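Local coordinates for protein ABC transporter (Thermotoga maritima, PDB 1JI0) that binds ATP and, as a member of the ABC transporter superfamily, probably hydrolyses it to drive the uptake of branched-chain amino acids across the membrane, at residues E165-L170 and L194-A199; I34-G39 and G201-A206; E120-L125 and R152-R157; S124-L129 and Q145-I150. All coordinates share one frame; numbering follows the deposited sequence.

Contact 1: residues E165-L170 and L194-A199. With ATP (adenosine-5'-triphosphate), chain B.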
loop_
_atom_site.group_PDB
_atom_site.type_symbol
_atom_site.label_atom_id
_atom_site.label_comp_id
_atom_site.label_asym_id
_atom_site.label_seq_id
_atom_site.Cartn_x
_atom_site.Cartn_y
_atom_site.Cartn_z
ATOM N N GLU A 165 1.265 -6.360 0.968
ATOM C CA GLU A 165 1.934 -7.468 0.299
ATOM C C GLU A 165 1.511 -7.643 -1.150
ATOM O O GLU A 165 0.982 -8.682 -1.529
ATOM C CB GLU A 165 1.697 -8.759 1.074
ATOM C CG GLU A 165 1.958 -8.587 2.551
ATOM C CD GLU A 165 2.690 -9.752 3.141
ATOM O OE1 GLU A 165 3.654 -10.220 2.501
ATOM O OE2 GLU A 165 2.312 -10.200 4.244
ATOM N N PRO A 166 1.767 -6.628 -1.985
ATOM C CA PRO A 166 1.434 -6.613 -3.414
ATOM C C PRO A 166 2.078 -7.755 -4.211
ATOM O O PRO A 166 1.562 -8.150 -5.259
ATOM C CB PRO A 166 1.965 -5.259 -3.889
ATOM C CG PRO A 166 2.043 -4.440 -2.636
ATOM C CD PRO A 166 2.503 -5.412 -1.605
ATOM N N SER A 167 3.198 -8.283 -3.721
ATOM C CA SER A 167 3.892 -9.347 -4.441
ATOM C C SER A 167 3.726 -10.741 -3.856
ATOM O O SER A 167 4.333 -11.695 -4.351
ATOM C CB SER A 167 5.387 -9.032 -4.516
ATOM O OG SER A 167 5.972 -9.191 -3.240
ATOM N N LEU A 168 2.909 -10.870 -2.819
ATOM C CA LEU A 168 2.698 -12.164 -2.173
ATOM C C LEU A 168 2.283 -13.264 -3.141
ATOM O O LEU A 168 1.339 -13.092 -3.910
ATOM C CB LEU A 168 1.637 -12.046 -1.071
ATOM C CG LEU A 168 1.369 -13.306 -0.237
ATOM C CD1 LEU A 168 2.661 -13.789 0.411
ATOM C CD2 LEU A 168 0.325 -13.001 0.829
ATOM N N GLY A 169 3.001 -14.384 -3.090
ATOM C CA GLY A 169 2.704 -15.533 -3.931
ATOM C C GLY A 169 2.890 -15.414 -5.432
ATOM O O GLY A 169 2.498 -16.317 -6.175
ATOM N N LEU A 170 3.481 -14.325 -5.903
ATOM C CA LEU A 170 3.666 -14.171 -7.335
ATOM C C LEU A 170 4.980 -14.762 -7.836
ATOM O O LEU A 170 5.923 -14.966 -7.066
ATOM C CB LEU A 170 3.590 -12.697 -7.726
ATOM C CG LEU A 170 2.240 -11.996 -7.520
ATOM C CD1 LEU A 170 2.334 -10.570 -8.045
ATOM C CD2 LEU A 170 1.137 -12.759 -8.256
ATOM N N LEU A 194 3.935 1.028 1.602
ATOM C CA LEU A 194 4.028 -0.357 1.182
ATOM C C LEU A 194 4.392 -1.314 2.308
ATOM O O LEU A 194 5.437 -1.164 2.945
ATOM C CB LEU A 194 5.079 -0.449 0.066
ATOM C CG LEU A 194 5.505 -1.794 -0.518
ATOM C CD1 LEU A 194 4.357 -2.377 -1.354
ATOM C CD2 LEU A 194 6.745 -1.601 -1.383
ATOM N N VAL A 195 3.521 -2.289 2.558
ATOM C CA VAL A 195 3.767 -3.301 3.572
ATOM C C VAL A 195 4.183 -4.562 2.810
ATOM O O VAL A 195 3.491 -4.990 1.889
ATOM C CB VAL A 195 2.503 -3.593 4.399
ATOM C CG1 VAL A 195 2.702 -4.863 5.199
ATOM C CG2 VAL A 195 2.209 -2.428 5.337
ATOM N N GLU A 196 5.312 -5.151 3.186
ATOM C CA GLU A 196 5.801 -6.332 2.488
ATOM C C GLU A 196 6.548 -7.324 3.352
ATOM O O GLU A 196 7.133 -6.979 4.376
ATOM C CB GLU A 196 6.713 -5.920 1.323
ATOM C CG GLU A 196 6.029 -5.837 -0.032
ATOM C CD GLU A 196 5.616 -7.201 -0.560
ATOM O OE1 GLU A 196 5.958 -8.215 0.082
ATOM O OE2 GLU A 196 4.959 -7.265 -1.617
ATOM N N GLN A 197 6.504 -8.572 2.921
ATOM C CA GLN A 197 7.206 -9.646 3.594
ATOM C C GLN A 197 8.500 -9.781 2.793
ATOM O O GLN A 197 9.540 -10.166 3.325
ATOM C CB GLN A 197 6.383 -10.935 3.532
ATOM C CG GLN A 197 7.097 -12.163 4.055
ATOM C CD GLN A 197 6.129 -13.231 4.524
ATOM O OE1 GLN A 197 5.117 -13.502 3.869
ATOM N NE2 GLN A 197 6.436 -13.850 5.663
ATOM N N ASN A 198 8.419 -9.444 1.505
ATOM C CA ASN A 198 9.573 -9.489 0.614
ATOM C C ASN A 198 10.347 -8.203 0.879
ATOM O O ASN A 198 10.208 -7.221 0.157
ATOM C CB ASN A 198 9.110 -9.548 -0.846
ATOM C CG ASN A 198 10.252 -9.832 -1.817
ATOM O OD1 ASN A 198 10.032 -10.355 -2.912
ATOM N ND2 ASN A 198 11.471 -9.482 -1.425
ATOM N N ALA A 199 11.152 -8.224 1.937
ATOM C CA ALA A 199 11.931 -7.064 2.350
ATOM C C ALA A 199 12.900 -6.556 1.296
ATOM O O ALA A 199 13.039 -5.345 1.105
ATOM C CB ALA A 199 12.677 -7.384 3.652
HETATM P PG ATP B . -0.318 -10.106 6.859
HETATM O O1G ATP B . -0.038 -11.333 6.092
HETATM O O2G ATP B . 0.226 -8.864 6.268
HETATM O O3G ATP B . -1.733 -10.041 7.373
HETATM P PB ATP B . 0.965 -9.197 9.346
HETATM O O1B ATP B . 2.343 -9.474 9.863
HETATM O O2B ATP B . 0.667 -7.864 8.854
HETATM O O3B ATP B . 0.626 -10.267 8.163
HETATM P PA ATP B . -1.254 -9.070 11.266
HETATM O O1A ATP B . -2.404 -8.920 10.362
HETATM O O2A ATP B . -0.886 -7.912 12.121
HETATM O O3A ATP B . -0.007 -9.659 10.456
HETATM O "O5'" ATP B . -1.526 -10.315 12.171
HETATM C "C5'" ATP B . -0.565 -10.751 13.137
HETATM C "C4'" ATP B . -0.991 -10.441 14.526
HETATM O "O4'" ATP B . -2.177 -11.242 14.801
HETATM C "C3'" ATP B . 0.024 -10.879 15.551
HETATM O "O3'" ATP B . 0.251 -9.811 16.492
HETATM C "C2'" ATP B . -0.595 -12.098 16.174
HETATM O "O2'" ATP B . -0.217 -12.318 17.528
HETATM C "C1'" ATP B . -2.088 -11.731 16.140
HETATM N N9 ATP B . -3.072 -12.865 16.324
HETATM C C8 ATP B . -4.283 -13.048 15.688
HETATM N N7 ATP B . -4.946 -14.114 16.042
HETATM C C5 ATP B . -4.116 -14.690 16.993
HETATM C C6 ATP B . -4.236 -15.873 17.785
HETATM N N6 ATP B . -5.300 -16.652 17.684
HETATM N N1 ATP B . -3.236 -16.192 18.653
HETATM C C2 ATP B . -2.165 -15.392 18.745
HETATM N N3 ATP B . -1.925 -14.252 18.061
HETATM C C4 ATP B . -2.964 -13.950 17.182
HETATM O O HOH W 1 4.634 -10.509 0.040
#

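Contact 2: residues I34-G39 and G201-A206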
loop_
_atom_site.group_PDB
_atom_site.type_symbol
_atom_site.label_atom_id
_atom_site.label_comp_id
_atom_site.label_asym_id
_atom_site.label_seq_id
_atom_site.Cartn_x
_atom_site.Cartn_y
_atom_site.Cartn_z
ATOM N N ILE A 34 8.014 6.728 -1.205
ATOM C CA ILE A 34 7.526 5.369 -1.042
ATOM C C ILE A 34 8.117 4.959 0.293
ATOM O O ILE A 34 9.340 4.940 0.457
ATOM C CB ILE A 34 8.065 4.406 -2.123
ATOM C CG1 ILE A 34 7.387 4.677 -3.465
ATOM C CG2 ILE A 34 7.832 2.954 -1.676
ATOM C CD1 ILE A 34 8.064 3.959 -4.645
ATOM N N VAL A 35 7.259 4.675 1.261
ATOM C CA VAL A 35 7.717 4.243 2.573
ATOM C C VAL A 35 7.283 2.800 2.741
ATOM O O VAL A 35 6.170 2.442 2.378
ATOM C CB VAL A 35 7.094 5.093 3.704
ATOM C CG1 VAL A 35 7.373 4.441 5.060
ATOM C CG2 VAL A 35 7.683 6.490 3.674
ATOM N N THR A 36 8.155 1.962 3.280
ATOM C CA THR A 36 7.781 0.582 3.454
ATOM C C THR A 36 7.880 0.116 4.898
ATOM O O THR A 36 8.753 0.534 5.665
ATOM C CB THR A 36 8.621 -0.352 2.543
ATOM O OG1 THR A 36 8.104 -1.687 2.634
ATOM C CG2 THR A 36 10.095 -0.344 2.964
ATOM N N LEU A 37 6.939 -0.739 5.264
ATOM C CA LEU A 37 6.888 -1.321 6.587
ATOM C C LEU A 37 7.134 -2.796 6.306
ATOM O O LEU A 37 6.371 -3.430 5.577
ATOM C CB LEU A 37 5.503 -1.084 7.187
ATOM C CG LEU A 37 5.150 -1.625 8.564
ATOM C CD1 LEU A 37 6.118 -1.088 9.620
ATOM C CD2 LEU A 37 3.710 -1.206 8.878
ATOM N N ILE A 38 8.230 -3.323 6.844
ATOM C CA ILE A 38 8.579 -4.719 6.631
ATOM C C ILE A 38 8.689 -5.456 7.953
ATOM O O ILE A 38 8.797 -4.839 9.011
ATOM C CB ILE A 38 9.920 -4.851 5.864
ATOM C CG1 ILE A 38 11.067 -4.261 6.690
ATOM C CG2 ILE A 38 9.821 -4.125 4.522
ATOM C CD1 ILE A 38 12.431 -4.412 6.028
ATOM N N GLY A 39 8.645 -6.782 7.883
ATOM C CA GLY A 39 8.746 -7.595 9.075
ATOM C C GLY A 39 8.212 -8.981 8.793
ATOM O O GLY A 39 7.528 -9.192 7.790
ATOM N N GLY A 201 12.779 -6.787 -2.098
ATOM C CA GLY A 201 12.069 -6.060 -3.136
ATOM C C GLY A 201 11.526 -4.737 -2.637
ATOM O O GLY A 201 11.640 -3.722 -3.318
ATOM N N ALA A 202 10.952 -4.747 -1.438
ATOM C CA ALA A 202 10.381 -3.543 -0.851
ATOM C C ALA A 202 11.432 -2.464 -0.585
ATOM O O ALA A 202 11.248 -1.300 -0.955
ATOM C CB ALA A 202 9.650 -3.894 0.457
ATOM N N LEU A 203 12.526 -2.846 0.069
ATOM C CA LEU A 203 13.580 -1.886 0.374
ATOM C C LEU A 203 14.272 -1.336 -0.875
ATOM O O LEU A 203 14.761 -0.204 -0.869
ATOM C CB LEU A 203 14.611 -2.512 1.312
ATOM C CG LEU A 203 14.116 -2.712 2.746
ATOM C CD1 LEU A 203 15.154 -3.495 3.551
ATOM C CD2 LEU A 203 13.834 -1.347 3.380
ATOM N N LYS A 204 14.316 -2.123 -1.947
ATOM C CA LYS A 204 14.948 -1.661 -3.182
ATOM C C LYS A 204 14.173 -0.540 -3.879
ATOM O O LYS A 204 14.758 0.276 -4.597
ATOM C CB LYS A 204 15.141 -2.836 -4.147
ATOM C CG LYS A 204 16.149 -3.865 -3.649
ATOM C CD LYS A 204 16.203 -5.105 -4.539
ATOM C CE LYS A 204 16.793 -4.799 -5.903
ATOM N NZ LYS A 204 16.883 -6.039 -6.721
ATOM N N VAL A 205 12.861 -0.482 -3.675
ATOM C CA VAL A 205 12.067 0.564 -4.316
ATOM C C VAL A 205 11.690 1.710 -3.393
ATOM O O VAL A 205 11.363 2.797 -3.854
ATOM C CB VAL A 205 10.762 -0.001 -4.938
ATOM C CG1 VAL A 205 11.106 -1.033 -5.976
ATOM C CG2 VAL A 205 9.858 -0.581 -3.852
ATOM N N ALA A 206 11.762 1.473 -2.090
ATOM C CA ALA A 206 11.386 2.485 -1.118
ATOM C C ALA A 206 12.431 3.556 -0.834
ATOM O O ALA A 206 13.627 3.363 -1.056
ATOM C CB ALA A 206 10.985 1.809 0.193
#

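Contact 3: residues E120-L125 and R152-R157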
loop_
_atom_site.group_PDB
_atom_site.type_symbol
_atom_site.label_atom_id
_atom_site.label_comp_id
_atom_site.label_asym_id
_atom_site.label_seq_id
_atom_site.Cartn_x
_atom_site.Cartn_y
_atom_site.Cartn_z
ATOM N N GLU A 120 -5.684 5.872 -19.663
ATOM C CA GLU A 120 -4.666 5.545 -20.651
ATOM C C GLU A 120 -3.314 5.349 -19.973
ATOM O O GLU A 120 -2.517 4.514 -20.400
ATOM C CB GLU A 120 -4.576 6.635 -21.726
ATOM C CG GLU A 120 -4.353 8.044 -21.202
ATOM C CD GLU A 120 -4.277 9.080 -22.319
ATOM O OE1 GLU A 120 -4.152 10.288 -22.011
ATOM O OE2 GLU A 120 -4.337 8.683 -23.506
ATOM N N TRP A 121 -3.063 6.108 -18.909
ATOM C CA TRP A 121 -1.804 5.975 -18.184
ATOM C C TRP A 121 -1.705 4.580 -17.584
ATOM O O TRP A 121 -0.636 3.978 -17.577
ATOM C CB TRP A 121 -1.694 7.024 -17.074
ATOM C CG TRP A 121 -0.489 6.823 -16.193
ATOM C CD1 TRP A 121 0.804 6.623 -16.597
ATOM C CD2 TRP A 121 -0.470 6.776 -14.760
ATOM N NE1 TRP A 121 1.624 6.450 -15.505
ATOM C CE2 TRP A 121 0.868 6.539 -14.366
ATOM C CE3 TRP A 121 -1.454 6.911 -13.769
ATOM C CZ2 TRP A 121 1.245 6.432 -13.025
ATOM C CZ3 TRP A 121 -1.077 6.805 -12.434
ATOM C CH2 TRP A 121 0.262 6.568 -12.076
ATOM N N ILE A 122 -2.828 4.069 -17.085
ATOM C CA ILE A 122 -2.867 2.738 -16.489
ATOM C C ILE A 122 -2.660 1.671 -17.553
ATOM O O ILE A 122 -2.212 0.561 -17.263
ATOM C CB ILE A 122 -4.212 2.495 -15.768
ATOM C CG1 ILE A 122 -4.248 3.316 -14.478
ATOM C CG2 ILE A 122 -4.394 1.014 -15.465
ATOM C CD1 ILE A 122 -5.521 3.165 -13.697
ATOM N N PHE A 123 -2.993 2.021 -18.790
ATOM C CA PHE A 123 -2.836 1.111 -19.915
ATOM C C PHE A 123 -1.358 0.870 -20.194
ATOM O O PHE A 123 -0.938 -0.264 -20.444
ATOM C CB PHE A 123 -3.526 1.694 -21.149
ATOM C CG PHE A 123 -5.026 1.577 -21.113
ATOM C CD1 PHE A 123 -5.824 2.471 -21.823
ATOM C CD2 PHE A 123 -5.642 0.560 -20.382
ATOM C CE1 PHE A 123 -7.214 2.357 -21.805
ATOM C CE2 PHE A 123 -7.030 0.436 -20.360
ATOM C CZ PHE A 123 -7.818 1.338 -21.074
ATOM N N SER A 124 -0.570 1.940 -20.140
ATOM C CA SER A 124 0.863 1.832 -20.371
ATOM C C SER A 124 1.532 1.133 -19.189
ATOM O O SER A 124 2.561 0.482 -19.347
ATOM C CB SER A 124 1.476 3.218 -20.583
ATOM O OG SER A 124 1.229 4.061 -19.476
ATOM N N LEU A 125 0.941 1.261 -18.005
ATOM C CA LEU A 125 1.488 0.615 -16.817
ATOM C C LEU A 125 1.162 -0.875 -16.810
ATOM O O LEU A 125 1.957 -1.692 -16.343
ATOM C CB LEU A 125 0.917 1.246 -15.543
ATOM C CG LEU A 125 1.293 2.688 -15.206
ATOM C CD1 LEU A 125 0.476 3.160 -14.016
ATOM C CD2 LEU A 125 2.780 2.771 -14.908
ATOM N N ARG A 152 -7.431 -0.231 -10.157
ATOM C CA ARG A 152 -8.681 0.312 -9.630
ATOM C C ARG A 152 -8.404 1.423 -8.624
ATOM O O ARG A 152 -9.030 2.486 -8.665
ATOM C CB ARG A 152 -9.495 -0.801 -8.965
ATOM C CG ARG A 152 -10.820 -0.334 -8.360
ATOM C CD ARG A 152 -11.667 -1.530 -7.960
ATOM N NE ARG A 152 -11.035 -2.344 -6.929
ATOM C CZ ARG A 152 -11.449 -3.560 -6.579
ATOM N NH1 ARG A 152 -12.496 -4.105 -7.188
ATOM N NH2 ARG A 152 -10.830 -4.225 -5.611
ATOM N N ALA A 153 -7.456 1.178 -7.725
ATOM C CA ALA A 153 -7.099 2.164 -6.718
ATOM C C ALA A 153 -6.575 3.434 -7.386
ATOM O O ALA A 153 -6.886 4.548 -6.962
ATOM C CB ALA A 153 -6.044 1.581 -5.771
ATOM N N LEU A 154 -5.789 3.268 -8.442
ATOM C CA LEU A 154 -5.229 4.420 -9.140
ATOM C C LEU A 154 -6.301 5.310 -9.757
ATOM O O LEU A 154 -6.187 6.532 -9.726
ATOM C CB LEU A 154 -4.255 3.965 -10.231
ATOM C CG LEU A 154 -2.881 3.469 -9.772
ATOM C CD1 LEU A 154 -2.041 3.091 -10.989
ATOM C CD2 LEU A 154 -2.193 4.557 -8.980
HETATM N N MSE A 155 -7.344 4.701 -10.316
HETATM C CA MSE A 155 -8.416 5.474 -10.938
HETATM C C MSE A 155 -9.116 6.435 -9.978
HETATM O O MSE A 155 -9.865 7.306 -10.408
HETATM C CB MSE A 155 -9.446 4.534 -11.575
HETATM C CG MSE A 155 -8.948 3.823 -12.826
HETATM SE SE MSE A 155 -8.285 5.049 -14.186
HETATM C CE MSE A 155 -9.688 6.371 -14.139
ATOM N N SER A 156 -8.879 6.280 -8.678
ATOM C CA SER A 156 -9.498 7.166 -7.701
ATOM C C SER A 156 -8.550 8.316 -7.384
ATOM O O SER A 156 -8.873 9.187 -6.584
ATOM C CB SER A 156 -9.834 6.408 -6.413
ATOM O OG SER A 156 -8.681 6.214 -5.613
ATOM N N ARG A 157 -7.379 8.306 -8.014
ATOM C CA ARG A 157 -6.375 9.349 -7.802
ATOM C C ARG A 157 -6.134 9.549 -6.297
ATOM O O ARG A 157 -6.353 10.636 -5.742
ATOM C CB ARG A 157 -6.847 10.645 -8.470
ATOM C CG ARG A 157 -5.832 11.772 -8.464
ATOM C CD ARG A 157 -6.169 12.833 -9.509
ATOM N NE ARG A 157 -5.890 12.375 -10.869
ATOM C CZ ARG A 157 -6.101 13.103 -11.963
ATOM N NH1 ARG A 157 -6.600 14.329 -11.861
ATOM N NH2 ARG A 157 -5.803 12.614 -13.160
#

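Contact 4: residues S124-L129 and Q145-I150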
loop_
_atom_site.group_PDB
_atom_site.type_symbol
_atom_site.label_atom_id
_atom_site.label_comp_id
_atom_site.label_asym_id
_atom_site.label_seq_id
_atom_site.Cartn_x
_atom_site.Cartn_y
_atom_site.Cartn_z
ATOM N N SER A 124 -0.570 1.940 -20.140
ATOM C CA SER A 124 0.863 1.832 -20.371
ATOM C C SER A 124 1.532 1.133 -19.189
ATOM O O SER A 124 2.561 0.482 -19.347
ATOM C CB SER A 124 1.476 3.218 -20.583
ATOM O OG SER A 124 1.229 4.061 -19.476
ATOM N N LEU A 125 0.941 1.261 -18.005
ATOM C CA LEU A 125 1.488 0.615 -16.817
ATOM C C LEU A 125 1.162 -0.875 -16.810
ATOM O O LEU A 125 1.957 -1.692 -16.343
ATOM C CB LEU A 125 0.917 1.246 -15.543
ATOM C CG LEU A 125 1.293 2.688 -15.206
ATOM C CD1 LEU A 125 0.476 3.160 -14.016
ATOM C CD2 LEU A 125 2.780 2.771 -14.908
ATOM N N PHE A 126 -0.012 -1.227 -17.329
ATOM C CA PHE A 126 -0.446 -2.620 -17.350
ATOM C C PHE A 126 -0.898 -3.075 -18.732
ATOM O O PHE A 126 -2.087 -3.294 -18.962
ATOM C CB PHE A 126 -1.599 -2.822 -16.368
ATOM C CG PHE A 126 -1.282 -2.403 -14.966
ATOM C CD1 PHE A 126 -0.359 -3.112 -14.208
ATOM C CD2 PHE A 126 -1.911 -1.300 -14.401
ATOM C CE1 PHE A 126 -0.069 -2.727 -12.904
ATOM C CE2 PHE A 126 -1.627 -0.909 -13.100
ATOM C CZ PHE A 126 -0.705 -1.625 -12.351
ATOM N N PRO A 127 0.047 -3.230 -19.669
ATOM C CA PRO A 127 -0.294 -3.666 -21.026
ATOM C C PRO A 127 -1.178 -4.915 -21.030
ATOM O O PRO A 127 -2.172 -4.982 -21.758
ATOM C CB PRO A 127 1.076 -3.921 -21.649
ATOM C CG PRO A 127 1.923 -2.876 -20.991
ATOM C CD PRO A 127 1.495 -2.984 -19.546
ATOM N N ARG A 128 -0.808 -5.897 -20.213
ATOM C CA ARG A 128 -1.549 -7.148 -20.110
ATOM C C ARG A 128 -3.017 -6.946 -19.743
ATOM O O ARG A 128 -3.879 -7.735 -20.130
ATOM C CB ARG A 128 -0.894 -8.059 -19.073
ATOM C CG ARG A 128 0.467 -8.592 -19.475
ATOM C CD ARG A 128 0.378 -9.353 -20.784
ATOM N NE ARG A 128 1.500 -10.270 -20.964
ATOM C CZ ARG A 128 1.742 -11.313 -20.175
ATOM N NH1 ARG A 128 0.940 -11.570 -19.147
ATOM N NH2 ARG A 128 2.781 -12.105 -20.420
ATOM N N LEU A 129 -3.300 -5.895 -18.984
ATOM C CA LEU A 129 -4.669 -5.614 -18.579
ATOM C C LEU A 129 -5.465 -5.071 -19.761
ATOM O O LEU A 129 -6.604 -5.473 -19.980
ATOM C CB LEU A 129 -4.681 -4.616 -17.414
ATOM C CG LEU A 129 -5.201 -5.126 -16.065
ATOM C CD1 LEU A 129 -4.598 -6.474 -15.732
ATOM C CD2 LEU A 129 -4.874 -4.107 -14.985
ATOM N N GLN A 145 -4.896 -10.087 -11.730
ATOM C CA GLN A 145 -5.902 -9.593 -10.799
ATOM C C GLN A 145 -5.269 -8.609 -9.820
ATOM O O GLN A 145 -5.870 -7.590 -9.471
ATOM C CB GLN A 145 -6.536 -10.752 -10.034
ATOM C CG GLN A 145 -7.393 -11.660 -10.900
ATOM C CD GLN A 145 -8.166 -12.666 -10.081
ATOM O OE1 GLN A 145 -7.583 -13.529 -9.433
ATOM N NE2 GLN A 145 -9.491 -12.554 -10.096
ATOM N N GLN A 146 -4.051 -8.928 -9.383
ATOM C CA GLN A 146 -3.319 -8.072 -8.457
ATOM C C GLN A 146 -3.095 -6.735 -9.146
ATOM O O GLN A 146 -3.271 -5.676 -8.544
ATOM C CB GLN A 146 -1.970 -8.708 -8.092
ATOM C CG GLN A 146 -1.087 -7.852 -7.189
ATOM C CD GLN A 146 -1.756 -7.502 -5.871
ATOM O OE1 GLN A 146 -2.230 -8.380 -5.149
ATOM N NE2 GLN A 146 -1.793 -6.215 -5.549
HETATM N N MSE A 147 -2.719 -6.797 -10.419
HETATM C CA MSE A 147 -2.477 -5.595 -11.204
HETATM C C MSE A 147 -3.785 -4.834 -11.404
HETATM O O MSE A 147 -3.790 -3.602 -11.486
HETATM C CB MSE A 147 -1.873 -5.963 -12.563
HETATM C CG MSE A 147 -0.566 -6.746 -12.468
HETATM SE SE MSE A 147 0.872 -5.795 -11.533
HETATM C CE MSE A 147 2.029 -5.407 -13.048
ATOM N N LEU A 148 -4.889 -5.572 -11.484
ATOM C CA LEU A 148 -6.203 -4.957 -11.663
ATOM C C LEU A 148 -6.596 -4.211 -10.386
ATOM O O LEU A 148 -7.081 -3.082 -10.443
ATOM C CB LEU A 148 -7.255 -6.025 -12.000
ATOM C CG LEU A 148 -8.697 -5.540 -12.243
ATOM C CD1 LEU A 148 -8.682 -4.360 -13.179
ATOM C CD2 LEU A 148 -9.543 -6.663 -12.830
ATOM N N ALA A 149 -6.370 -4.846 -9.238
ATOM C CA ALA A 149 -6.684 -4.235 -7.945
ATOM C C ALA A 149 -5.927 -2.917 -7.801
ATOM O O ALA A 149 -6.478 -1.909 -7.345
ATOM C CB ALA A 149 -6.307 -5.183 -6.813
ATOM N N ILE A 150 -4.657 -2.928 -8.191
ATOM C CA ILE A 150 -3.836 -1.725 -8.121
ATOM C C ILE A 150 -4.359 -0.669 -9.099
ATOM O O ILE A 150 -4.379 0.518 -8.785
ATOM C CB ILE A 150 -2.351 -2.038 -8.461
ATOM C CG1 ILE A 150 -1.748 -2.939 -7.382
ATOM C CG2 ILE A 150 -1.556 -0.747 -8.584
ATOM C CD1 ILE A 150 -0.355 -3.414 -7.702
#

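Contact 1: residues E165-L170 and L194-A199
Ser167 grips the carboxylate of Glu196 twice on one oxygen. Ser167 N lies 2.9 Å from Glu196 OE2, nearly along the C-O axis. Ser167 OG reaches Glu196 OE2 at 2.7 Å from 42° above the carboxylate plane. With chi1 at 72°, OG sits between the backbone N and the carbonyl carbon, on the same acceptor as the N-H. The other oxygen is held within its own segment: Gln197 N lies 2.9 Å from Glu196 OE1, and Asn198 N, 3.1 Å from Glu196 OE1, approaches from the opposite face. Beside these bonds Pro166 CG and Leu194 CD1 are tight, at 3.4 Å, while the backbone bond from Glu165 N to Val195 O ties the loop to the strand. On the looser solvent side, Leu168 CD1 approaches Gln197 OE1 only to 4.3 Å. Glu165 ends the Walker B motif and the D-loop follows, as in other ABC ATPases; its OE2 lies 3.2 Å from O1G of ATP, and one water donates to both Glu165 OE1 and Glu196 OE1. Four protein bonds and a water on Glu196 are consistent with an ionised carboxylate that holds the loop following Glu165, the residue beside the gamma-phosphate.

Contact 2: residues I34-G39 and G201-A206
Between Ile34, Thr36 and Ile38 on the strand and Ala202, Leu203 and Ala206 on the helix there is no aromatic ring or side-chain amide; the flat groups that take part are peptide carbonyls, each met by a methyl. Ile34 O lies 3.5 Å from Ala206 CB, and Val205 O lies 3.6 Å from Ile34 CD1. Most of the remaining contacts join aliphatic branches. Ile34 CG2 comes to 3.8 Å from Ala206 CB, and Thr36 CG2 reaches the same CB at 3.6 Å. Thr36 and Leu203 cross at about a right angle, as do Ile38 and Leu203, where the two CD1 atoms meet at 3.8 Å. Thr36 holds OG1 anti to the backbone N (chi1 -173°), placing it against Ala202 CB at 3.5 Å; this hydroxyl is satisfied by a hydrogen bond with Leu194 O of the adjacent strand. Every second strand residue thus faces the helix, whose axis passes 8.2 Å from that of the strand at 156°, close to antiparallel. Helix 199-205 links strands 192-196 and 208-213, which flank strand 34-38 on its two sides, so the contact is the centre of a beta-alpha-beta crossover. The covered strand runs on into Gly39, whose O accepts from Lys45 NZ, as expected where the central strand of a P-loop NTPase enters the Walker A loop.

Contact 3: residues E120-L125 and R152-R157
Leu154 CD1 is met by three side chains of the other helix: Leu125 CD1 at 3.9 Å, Trp121 CZ3 at 4.1 Å and, from between them in sequence, Ile122 CG1. Ile122 also sends CD1 beyond this group, to Leu154 CB and then to the SE of Met155, a selenomethionine, at 3.4 Å. Leu125 CD1 also packs on its own helix neighbour, 3.4 Å above one face of the Trp121 indole, offset toward the rim. Both helices belong to the helical subdomain of ABC ATPases, and helix 142-154, which begins in the LSGGEQ signature, runs on to this contact. Further out, the backbone is fastened locally. Ser124 OG donates to Trp121 O at 2.7 Å, and Ser156 OG donates in the carbonyl plane to Ala153 O at 2.8 Å. A type I turn from Leu154 to Arg157 follows the helical stretch; Arg157, with phi at 50°, turns the chain away, and its NH2 forms a salt bridge to Asp118 of helix 114-125.

Contact 4: residues S124-L129 and Q145-I150
Met147, a selenomethionine, meets the ring of Phe126 with both its backbone and its side-chain tip. Its carbonyl O stands 3.7 Å above one face, offset toward the rim, whereas its CE reaches the edge in the ring plane, 3.4 Å from Phe126 CE1. The SE, beside CE1, lies 4.7 Å from the ring centroid and 70° off the normal, an oblique Met-aromatic contact. Bends at chi2 (-60°) and chi3 bring SE and CE round to that edge. Leu125 CB lies over the opposite face of the ring, 4.0 Å above it, and Ile150 CG2 meets the edge at Phe126 CZ, also at 4.0 Å. One turn further on, Leu129 CD2 rests against the helix backbone, 3.7 Å from Leu148 CA, and also touches Met147 O. Phe126 occupies the break between helices 114-125 and 127-130, as N-cap of the second, and its ring points from this break onto helix 142-154. Helix 172-187 adds Val181 to Phe126 and Ile185 to Ile150, while helix 98-103 packs on Leu148 and strand 83-86 on Ala149.

Overall arrangement
Contacts 1 and 2 form one cluster, with centres about 9 Å apart, and contacts 3 and 4 another, about 8 Å apart. The first pair sits on adjacent strands, 192-196 and 34-38, of the mixed sheet that carries the ATP site; the second pair uses helices 114-125 and 142-154 and shares Ser124 and Leu125. Along the chain, contacts 3 and 4 close before contact 1 opens, and all three are nested inside the long loop closed by contact 2. Contacts 1 and 4, about 16 Å apart between centres, still touch, Pro166 O lying 3.3 Å from Gln146 CG. At that point the loop beside the nucleotide packs against the helix that begins in the signature sequence.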